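Local coordinates for variable region-containing chitin-binding protein 3 (Branchiostoma floridae, PDB 1XT5) that probably binds chitin through another part of the full-length protein, this piece being its immunoglobulin V-type domain, a variable region of an innate immune-type receptor in amphioxus, at residues G1-H11 against P25-D33. Residues are numbered along the deposited sequence; the frame is centred on the assembly and turned at random.
Sequences GQSIMTVRTTH and PCSYQLAND. With SO4 (sulfate ion), chain B.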
# COMPACT_ATOMS: atom_id res chain seq x y z
N GLY A 1 -15.15 13.46 -16.31
CA GLY A 1 -15.38 14.49 -15.30
C GLY A 1 -14.97 14.09 -13.91
O GLY A 1 -13.91 14.45 -13.42
N GLN A 2 -15.85 13.33 -13.26
CA GLN A 2 -15.59 12.92 -11.88
C GLN A 2 -14.34 12.08 -11.79
O GLN A 2 -14.19 11.05 -12.48
CB GLN A 2 -16.78 12.10 -11.36
CG GLN A 2 -16.59 11.65 -9.93
CD GLN A 2 -16.38 12.78 -8.94
OE1 GLN A 2 -17.25 13.63 -8.78
NE2 GLN A 2 -15.27 12.77 -8.23
N SER A 3 -13.38 12.46 -10.94
CA SER A 3 -12.22 11.62 -10.66
C SER A 3 -12.70 10.37 -9.91
O SER A 3 -13.48 10.53 -8.96
CB SER A 3 -11.29 12.36 -9.71
OG SER A 3 -10.83 13.63 -10.17
N ILE A 4 -12.25 9.18 -10.34
CA ILE A 4 -12.66 7.95 -9.64
C ILE A 4 -11.47 7.03 -9.47
O ILE A 4 -10.84 6.60 -10.42
CB ILE A 4 -13.82 7.22 -10.36
CG1 ILE A 4 -15.02 8.16 -10.56
CG2 ILE A 4 -14.18 5.96 -9.59
CD1 ILE A 4 -16.17 7.55 -11.31
N MET A 5 -11.18 6.71 -8.22
CA MET A 5 -10.13 5.76 -7.86
C MET A 5 -10.59 4.34 -7.85
O MET A 5 -11.63 4.03 -7.28
CB MET A 5 -9.63 6.13 -6.46
CG MET A 5 -8.39 5.32 -6.04
SD MET A 5 -6.91 5.75 -6.93
CE MET A 5 -6.56 7.35 -6.18
N THR A 6 -9.80 3.42 -8.40
CA THR A 6 -10.10 2.00 -8.26
C THR A 6 -8.81 1.25 -7.97
O THR A 6 -7.88 1.28 -8.81
CB THR A 6 -10.76 1.42 -9.51
OG1 THR A 6 -12.01 2.07 -9.76
CG2 THR A 6 -11.06 -0.09 -9.32
N VAL A 7 -8.76 0.58 -6.84
CA VAL A 7 -7.64 -0.30 -6.47
C VAL A 7 -8.00 -1.70 -6.87
O VAL A 7 -9.14 -2.13 -6.80
CB VAL A 7 -7.39 -0.17 -4.94
CG1 VAL A 7 -6.50 -1.30 -4.40
CG2 VAL A 7 -6.77 1.17 -4.61
N ARG A 8 -6.99 -2.46 -7.33
CA ARG A 8 -7.12 -3.88 -7.59
C ARG A 8 -5.98 -4.63 -6.95
O ARG A 8 -4.87 -4.12 -6.76
CB ARG A 8 -7.21 -4.14 -9.10
CG ARG A 8 -8.49 -3.61 -9.73
CD ARG A 8 -8.57 -3.95 -11.23
NE ARG A 8 -9.87 -3.53 -11.75
CZ ARG A 8 -10.52 -2.52 -12.20
NH1 ARG A 8 -10.12 -1.27 -12.48
NH2 ARG A 8 -11.83 -2.75 -12.50
N THR A 9 -6.23 -5.91 -6.66
CA THR A 9 -5.28 -6.80 -6.04
C THR A 9 -5.36 -8.17 -6.73
O THR A 9 -6.40 -8.79 -6.74
CB THR A 9 -5.61 -7.06 -4.59
OG1 THR A 9 -7.01 -7.36 -4.42
CG2 THR A 9 -5.35 -5.85 -3.69
N THR A 10 -4.24 -8.62 -7.28
CA THR A 10 -4.22 -9.91 -7.93
C THR A 10 -4.40 -11.06 -6.92
O THR A 10 -4.88 -12.13 -7.31
CB THR A 10 -2.92 -10.18 -8.70
OG1 THR A 10 -1.80 -10.05 -7.82
CG2 THR A 10 -2.78 -9.24 -9.87
N HIS A 11 -3.98 -10.83 -5.67
CA HIS A 11 -3.98 -11.82 -4.64
C HIS A 11 -4.73 -11.32 -3.41
O HIS A 11 -4.44 -10.22 -2.92
CB HIS A 11 -2.56 -12.20 -4.21
CG HIS A 11 -1.83 -12.94 -5.27
ND1 HIS A 11 -1.45 -12.38 -6.46
CD2 HIS A 11 -1.38 -14.22 -5.26
CE1 HIS A 11 -0.80 -13.30 -7.18
NE2 HIS A 11 -0.74 -14.44 -6.45
N PRO A 25 0.81 -7.77 -3.76
CA PRO A 25 0.53 -6.97 -4.95
C PRO A 25 -0.59 -5.96 -4.78
O PRO A 25 -1.59 -6.19 -4.12
CB PRO A 25 0.20 -8.04 -6.01
CG PRO A 25 0.92 -9.25 -5.54
CD PRO A 25 0.71 -9.21 -4.05
N CYS A 26 -0.44 -4.83 -5.47
CA CYS A 26 -1.48 -3.84 -5.51
C CYS A 26 -1.33 -3.01 -6.79
O CYS A 26 -0.20 -2.69 -7.17
CB CYS A 26 -1.39 -2.92 -4.30
SG CYS A 26 -2.74 -1.70 -4.26
N SER A 27 -2.45 -2.69 -7.42
CA SER A 27 -2.47 -1.82 -8.56
C SER A 27 -3.61 -0.79 -8.38
O SER A 27 -4.50 -0.98 -7.56
CB SER A 27 -2.69 -2.55 -9.88
OG SER A 27 -4.01 -3.09 -9.96
N TYR A 28 -3.60 0.28 -9.17
CA TYR A 28 -4.74 1.19 -9.15
C TYR A 28 -4.85 1.87 -10.50
O TYR A 28 -3.87 2.01 -11.26
CB TYR A 28 -4.65 2.23 -8.00
CG TYR A 28 -3.63 3.31 -8.26
CD1 TYR A 28 -3.98 4.49 -8.90
CD2 TYR A 28 -2.29 3.17 -7.89
CE1 TYR A 28 -3.10 5.47 -9.16
CE2 TYR A 28 -1.37 4.18 -8.17
CZ TYR A 28 -1.78 5.33 -8.80
OH TYR A 28 -0.86 6.30 -9.11
N GLN A 29 -6.06 2.42 -10.72
CA GLN A 29 -6.37 3.31 -11.79
C GLN A 29 -7.11 4.50 -11.22
O GLN A 29 -7.98 4.33 -10.40
CB GLN A 29 -7.19 2.68 -12.88
CG GLN A 29 -6.32 1.69 -13.66
CD GLN A 29 -5.28 2.37 -14.54
OE1 GLN A 29 -4.09 2.03 -14.47
NE2 GLN A 29 -5.62 3.35 -15.39
N LEU A 30 -6.74 5.69 -11.67
CA LEU A 30 -7.41 6.92 -11.25
C LEU A 30 -7.94 7.58 -12.46
O LEU A 30 -7.14 8.17 -13.20
CB LEU A 30 -6.46 7.80 -10.43
CG LEU A 30 -7.00 9.15 -10.03
CD1 LEU A 30 -8.34 9.02 -9.29
CD2 LEU A 30 -6.02 9.91 -9.17
N ALA A 31 -9.22 7.47 -12.68
CA ALA A 31 -9.85 8.04 -13.85
C ALA A 31 -10.00 9.54 -13.67
O ALA A 31 -10.42 10.00 -12.59
CB ALA A 31 -11.22 7.46 -14.07
N ASN A 32 -9.67 10.32 -14.68
CA ASN A 32 -9.91 11.72 -14.78
C ASN A 32 -9.22 12.59 -13.74
O ASN A 32 -9.70 13.66 -13.38
CB ASN A 32 -11.45 11.99 -14.73
CG ASN A 32 -12.17 11.20 -15.78
OD1 ASN A 32 -11.84 11.24 -16.99
ND2 ASN A 32 -13.20 10.54 -15.33
N ASP A 33 -8.05 12.19 -13.28
CA ASP A 33 -7.24 13.03 -12.39
C ASP A 33 -5.79 12.62 -12.63
O ASP A 33 -5.43 11.45 -12.36
CB ASP A 33 -7.61 12.81 -10.93
CG ASP A 33 -6.87 13.64 -9.93
OD1 ASP A 33 -6.02 14.45 -10.36
OD2 ASP A 33 -7.12 13.53 -8.70
S SO4 B . -12.99 15.70 -8.34
O1 SO4 B . -12.97 17.23 -8.27
O2 SO4 B . -11.63 15.21 -8.10
O3 SO4 B . -13.50 15.22 -9.55
O4 SO4 B . -13.85 15.25 -7.25
O HOH W 1 -2.57 -8.76 -4.26
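I4, T6 and R8 pair through backbone bonds with A31, Q29 and S27, each pair exchanging two N-H...O=C bonds; the short strand axes run 165° apart, hence antiparallel. T6 N to Q29 O measures 2.9 Å. Past the last pair, a water accepts from H11 N and donates to P25 O.

Side-chain packing is concentrated on the face carrying M5, V7, Y28 and L30. The bend of M5 at chi2 (70°) sets SD obliquely to the Y28 ring, 3.7 Å from CD1, a Met-aromatic contact; a second bend at chi3 (73°) carries CE to 4.0 Å from L30 CD1. V7 CG1 lies 3.8 Å from C26 SG, the sulfur disulfide-bonded to C109; V111 of strand 105-112 packs against M5, V7 and Y28.

At the amino-terminal end, N32 ND2 donates to Q2 O at 3.1 Å, from above the carbonyl plane. A sulfate, probably from crystallisation, takes bonds from S3 N, S3 OG (2.7 Å to O2) and Q2 NE2; R117 and Q113 also hydrogen-bond it.

Strand 4-8 is thus an outermost strand of its sheet, strand A beside strand B of an immunoglobulin V-set beta sandwich whose two sheets the C26-C109 disulfide ties together.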